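Local coordinates for trypsin-resistant surface T6 protein (PDB 4P0D) that probably forms the repeating backbone subunit of the pili on the surface of Streptococcus pyogenes, built from three Ig-like domains, at residues A[145-157]-A[171-183]. The protein carries 1 engineered substitution. Sequence-based numbering, arbitrary orientation.
Sequences SSLPSITKKVTGT and VLSYSLTFELPSY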
loop_
_atom_site.group_PDB
_atom_site.type_symbol
_atom_site.label_atom_id
_atom_site.label_comp_id
_atom_site.label_asym_id
_atom_site.label_seq_id
_atom_site.Cartn_x
_atom_site.Cartn_y
_atom_site.Cartn_z
ATOM N N SER A 145 20.943 8.930 -9.723
ATOM C CA SER A 145 19.707 8.863 -8.985
ATOM C C SER A 145 19.203 7.411 -8.891
ATOM O O SER A 145 19.646 6.543 -9.654
ATOM C CB SER A 145 18.663 9.753 -9.679
ATOM O OG SER A 145 18.385 9.256 -10.978
ATOM N N SER A 146 18.285 7.174 -7.956
ATOM C CA SER A 146 17.588 5.898 -7.830
ATOM C C SER A 146 16.082 6.140 -7.753
ATOM O O SER A 146 15.620 7.203 -7.337
ATOM C CB SER A 146 18.115 5.134 -6.599
ATOM O OG SER A 146 17.914 5.874 -5.400
ATOM N N LEU A 147 15.302 5.159 -8.199
ATOM C CA LEU A 147 13.849 5.294 -8.235
ATOM C C LEU A 147 13.275 4.146 -7.417
ATOM O O LEU A 147 13.260 3.016 -7.877
ATOM C CB LEU A 147 13.319 5.253 -9.684
ATOM C CG LEU A 147 11.797 5.278 -9.904
ATOM C CD1 LEU A 147 11.186 6.547 -9.346
ATOM C CD2 LEU A 147 11.453 5.130 -11.380
ATOM N N PRO A 148 12.841 4.429 -6.185
ATOM C CA PRO A 148 12.219 3.370 -5.408
ATOM C C PRO A 148 10.867 2.938 -5.967
ATOM O O PRO A 148 10.286 3.619 -6.829
ATOM C CB PRO A 148 12.046 4.012 -4.039
ATOM C CG PRO A 148 13.116 5.057 -3.979
ATOM C CD PRO A 148 13.103 5.622 -5.358
ATOM N N SER A 149 10.372 1.809 -5.484
ATOM C CA SER A 149 9.036 1.349 -5.857
ATOM C C SER A 149 8.496 0.471 -4.758
ATOM O O SER A 149 9.246 -0.011 -3.922
ATOM C CB SER A 149 9.056 0.538 -7.149
ATOM O OG SER A 149 9.806 -0.644 -6.968
ATOM N N ILE A 150 7.185 0.284 -4.773
ATOM C CA ILE A 150 6.528 -0.658 -3.885
ATOM C C ILE A 150 5.449 -1.354 -4.691
ATOM O O ILE A 150 4.732 -0.695 -5.437
ATOM C CB ILE A 150 5.929 0.038 -2.655
ATOM C CG1 ILE A 150 5.326 -0.986 -1.696
ATOM C CG2 ILE A 150 4.867 1.062 -3.041
ATOM C CD1 ILE A 150 4.771 -0.348 -0.440
ATOM N N THR A 151 5.357 -2.676 -4.536
ATOM C CA THR A 151 4.376 -3.503 -5.241
ATOM C C THR A 151 3.660 -4.377 -4.224
ATOM O O THR A 151 4.315 -5.062 -3.434
ATOM C CB THR A 151 5.064 -4.415 -6.278
ATOM O OG1 THR A 151 5.850 -3.623 -7.160
ATOM C CG2 THR A 151 4.060 -5.202 -7.118
ATOM N N LYS A 152 2.329 -4.337 -4.236
ATOM C CA LYS A 152 1.534 -5.160 -3.354
ATOM C C LYS A 152 0.733 -6.198 -4.127
ATOM O O LYS A 152 0.136 -5.905 -5.169
ATOM C CB LYS A 152 0.587 -4.322 -2.503
ATOM C CG LYS A 152 -0.206 -5.181 -1.515
ATOM C CD LYS A 152 -0.709 -4.436 -0.299
ATOM C CE LYS A 152 -1.979 -3.664 -0.613
ATOM N NZ LYS A 152 -2.836 -3.384 0.576
ATOM N N LYS A 153 0.718 -7.410 -3.589
ATOM C CA LYS A 153 -0.048 -8.493 -4.148
ATOM C C LYS A 153 -0.946 -9.109 -3.072
ATOM O O LYS A 153 -0.650 -9.023 -1.879
ATOM C CB LYS A 153 0.887 -9.565 -4.696
ATOM C CG LYS A 153 1.618 -9.216 -5.987
ATOM C CD LYS A 153 2.602 -10.339 -6.297
ATOM C CE LYS A 153 3.576 -9.991 -7.413
ATOM N NZ LYS A 153 3.092 -10.445 -8.748
ATOM N N VAL A 154 -2.037 -9.726 -3.517
ATOM C CA VAL A 154 -2.955 -10.425 -2.640
ATOM C C VAL A 154 -3.289 -11.798 -3.219
ATOM O O VAL A 154 -3.420 -11.960 -4.430
ATOM C CB VAL A 154 -4.233 -9.608 -2.315
ATOM C CG1 VAL A 154 -5.094 -9.343 -3.543
ATOM C CG2 VAL A 154 -5.048 -10.297 -1.235
ATOM N N THR A 155 -3.376 -12.791 -2.337
ATOM C CA THR A 155 -3.837 -14.113 -2.736
ATOM C C THR A 155 -4.854 -14.587 -1.713
ATOM O O THR A 155 -5.024 -13.953 -0.675
ATOM C CB THR A 155 -2.676 -15.099 -2.824
ATOM O OG1 THR A 155 -2.016 -15.174 -1.546
ATOM C CG2 THR A 155 -1.688 -14.645 -3.929
ATOM N N GLY A 156 -5.552 -15.673 -2.028
ATOM C CA GLY A 156 -6.651 -16.165 -1.181
ATOM C C GLY A 156 -8.009 -15.774 -1.747
ATOM O O GLY A 156 -9.051 -16.135 -1.197
ATOM N N THR A 157 -7.964 -15.026 -2.850
ATOM C CA THR A 157 -9.126 -14.490 -3.528
ATOM C C THR A 157 -9.515 -15.391 -4.696
ATOM O O THR A 157 -8.772 -16.325 -5.072
ATOM C CB THR A 157 -8.800 -13.088 -4.113
ATOM O OG1 THR A 157 -7.541 -13.150 -4.787
ATOM C CG2 THR A 157 -8.729 -12.006 -3.010
ATOM N N VAL A 171 -9.651 -15.612 4.679
ATOM C CA VAL A 171 -8.356 -15.032 5.035
ATOM C C VAL A 171 -7.598 -14.693 3.750
ATOM O O VAL A 171 -7.387 -15.541 2.869
ATOM C CB VAL A 171 -7.525 -15.965 5.936
ATOM C CG1 VAL A 171 -6.075 -15.534 6.019
ATOM C CG2 VAL A 171 -8.130 -16.023 7.334
ATOM N N LEU A 172 -7.196 -13.434 3.650
ATOM C CA LEU A 172 -6.465 -12.942 2.482
ATOM C C LEU A 172 -5.009 -12.696 2.844
ATOM O O LEU A 172 -4.719 -12.172 3.939
ATOM C CB LEU A 172 -7.114 -11.650 1.982
ATOM C CG LEU A 172 -8.587 -11.762 1.576
ATOM C CD1 LEU A 172 -9.073 -10.472 0.965
ATOM C CD2 LEU A 172 -8.799 -12.876 0.580
ATOM N N SER A 173 -4.111 -13.058 1.940
ATOM C CA SER A 173 -2.673 -13.040 2.203
ATOM C C SER A 173 -2.037 -11.985 1.315
ATOM O O SER A 173 -2.037 -12.104 0.103
ATOM C CB SER A 173 -2.046 -14.407 1.936
ATOM O OG SER A 173 -2.587 -15.364 2.840
ATOM N N TYR A 174 -1.498 -10.959 1.951
ATOM C CA TYR A 174 -0.896 -9.842 1.260
ATOM C C TYR A 174 0.629 -9.935 1.349
ATOM O O TYR A 174 1.189 -10.440 2.319
ATOM C CB TYR A 174 -1.347 -8.544 1.902
ATOM C CG TYR A 174 -2.812 -8.235 1.764
ATOM C CD1 TYR A 174 -3.743 -8.725 2.676
ATOM C CD2 TYR A 174 -3.270 -7.434 0.731
ATOM C CE1 TYR A 174 -5.084 -8.418 2.551
ATOM C CE2 TYR A 174 -4.615 -7.128 0.596
ATOM C CZ TYR A 174 -5.513 -7.618 1.503
ATOM O OH TYR A 174 -6.831 -7.294 1.359
ATOM N N SER A 175 1.283 -9.430 0.319
ATOM C CA SER A 175 2.740 -9.437 0.222
ATOM C C SER A 175 3.236 -8.143 -0.424
ATOM O O SER A 175 2.631 -7.644 -1.383
ATOM C CB SER A 175 3.223 -10.656 -0.562
ATOM O OG SER A 175 2.759 -10.630 -1.891
ATOM N N LEU A 176 4.313 -7.599 0.134
ATOM C CA LEU A 176 4.910 -6.379 -0.368
ATOM C C LEU A 176 6.327 -6.668 -0.796
ATOM O O LEU A 176 7.065 -7.364 -0.093
ATOM C CB LEU A 176 4.957 -5.317 0.716
ATOM C CG LEU A 176 3.668 -4.804 1.323
ATOM C CD1 LEU A 176 3.983 -3.868 2.489
ATOM C CD2 LEU A 176 2.833 -4.085 0.276
ATOM N N THR A 177 6.716 -6.160 -1.956
ATOM C CA THR A 177 8.137 -6.094 -2.307
ATOM C C THR A 177 8.450 -4.647 -2.664
ATOM O O THR A 177 7.556 -3.886 -3.040
ATOM C CB THR A 177 8.496 -7.003 -3.479
ATOM O OG1 THR A 177 7.831 -6.538 -4.649
ATOM C CG2 THR A 177 8.089 -8.470 -3.191
ATOM N N PHE A 178 9.707 -4.252 -2.545
ATOM C CA PHE A 178 10.072 -2.890 -2.895
ATOM C C PHE A 178 11.515 -2.719 -3.330
ATOM O O PHE A 178 12.368 -3.560 -3.022
ATOM C CB PHE A 178 9.696 -1.910 -1.777
ATOM C CG PHE A 178 10.255 -2.243 -0.431
ATOM C CD1 PHE A 178 9.674 -3.227 0.360
ATOM C CD2 PHE A 178 11.338 -1.527 0.072
ATOM C CE1 PHE A 178 10.184 -3.515 1.617
ATOM C CE2 PHE A 178 11.858 -1.806 1.328
ATOM C CZ PHE A 178 11.278 -2.801 2.101
ATOM N N GLU A 179 11.761 -1.649 -4.093
ATOM C CA GLU A 179 13.111 -1.276 -4.515
ATOM C C GLU A 179 13.558 -0.127 -3.637
ATOM O O GLU A 179 12.828 0.823 -3.445
ATOM C CB GLU A 179 13.140 -0.888 -6.002
ATOM C CG GLU A 179 12.748 -2.055 -6.895
ATOM C CD GLU A 179 12.527 -1.679 -8.347
ATOM O OE1 GLU A 179 11.538 -0.971 -8.668
ATOM O OE2 GLU A 179 13.343 -2.137 -9.167
ATOM N N LEU A 180 14.755 -0.245 -3.077
ATOM C CA LEU A 180 15.270 0.740 -2.141
ATOM C C LEU A 180 15.813 1.983 -2.822
ATOM O O LEU A 180 16.330 1.910 -3.930
ATOM C CB LEU A 180 16.394 0.132 -1.308
ATOM C CG LEU A 180 16.002 -1.005 -0.367
ATOM C CD1 LEU A 180 17.235 -1.721 0.130
ATOM C CD2 LEU A 180 15.207 -0.465 0.810
ATOM N N PRO A 181 15.756 3.128 -2.127
ATOM C CA PRO A 181 16.572 4.245 -2.585
ATOM C C PRO A 181 18.044 3.878 -2.402
ATOM O O PRO A 181 18.357 2.943 -1.656
ATOM C CB PRO A 181 16.202 5.361 -1.613
ATOM C CG PRO A 181 15.805 4.664 -0.367
ATOM C CD PRO A 181 15.138 3.399 -0.817
ATOM N N SER A 182 18.919 4.584 -3.098
ATOM C CA SER A 182 20.345 4.449 -2.914
ATOM C C SER A 182 20.819 5.720 -2.221
ATOM O O SER A 182 20.733 6.797 -2.791
ATOM C CB SER A 182 21.013 4.269 -4.275
ATOM O OG SER A 182 22.393 4.020 -4.139
ATOM N N TYR A 183 21.280 5.597 -0.974
ATOM C CA TYR A 183 21.801 6.752 -0.211
ATOM C C TYR A 183 23.307 6.620 -0.070
ATOM O O TYR A 183 23.806 5.516 0.135
ATOM C CB TYR A 183 21.231 6.789 1.205
ATOM C CG TYR A 183 19.742 6.893 1.331
ATOM C CD1 TYR A 183 19.026 7.867 0.636
ATOM C CD2 TYR A 183 19.043 6.059 2.205
ATOM C CE1 TYR A 183 17.662 7.995 0.783
ATOM C CE2 TYR A 183 17.666 6.169 2.350
ATOM C CZ TYR A 183 16.986 7.148 1.634
ATOM O OH TYR A 183 15.649 7.278 1.763
HETATM O O HOH W 1 20.005 7.590 -5.304
HETATM O O HOH W 2 12.325 1.706 -9.814
HETATM O O HOH W 3 15.661 1.434 -6.839
HETATM O O HOH W 4 8.294 -2.797 -6.098
HETATM O O HOH W 5 -9.150 -17.081 1.503
#
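Thr151 and Thr177 form one of the hydrogen-bonded pairs of the antiparallel ladder joining strands 149-155 and 171-179, a worked example of how register sorts side chains onto two faces. Thr151 N donates to Thr177 O at 2.9 Å, and Thr177 N answers to Thr151 O. Lys153 with Ser175 and Thr155 with Ser173 repeat the exchange. The N-to-C directions of the two strand segments make 164°, close to antiparallel. Between these rungs, CA-H groups of Ile150, Lys152 and Val154 approach the carbonyl oxygens of Thr177, Ser175 and Ser173.

Apolar packing belongs to the buried face with Ile150, Lys152, Val154, Tyr174, Leu176 and Phe178. With chi1 at 64° placing CG1 between the backbone N and the carbonyl carbon, Val154 CG2 stands anti to the N and sits over one face of the Tyr174 ring, 3.8 Å from its centroid, in a CH-pi contact. The Lys152 chain slants across Leu176, whose CD2 lies 3.6 Å from Lys152 CB; a bend at chi3 (81°) carries the lysine past the tyrosine ring.

Lys152 NZ is covalently linked to Asn278 CG, the intramolecular isopeptide bond of Ig-like pilin domains, here tying the first strand to strand 276-285 in the middle domain. Asp196 OD2 takes a hydrogen bond from the same nitrogen.

Side-chain hydrogen bonds between the two segments lie on the face with Ser149 and Thr151, and beyond the ladder. Ser149 OG is modelled as donor to Glu179 OE1 at 2.4 Å, a doubtful length, and a water donates to that hydroxyl while also bonding Thr151 OG1. Beyond the end of strand 171-179, Ser182 N donates to Ser146 OG at 2.8 Å; nearby, Pro148 CG packs against Pro181 CB. At the other end, a water donates to both Gly156 O and Val171 O.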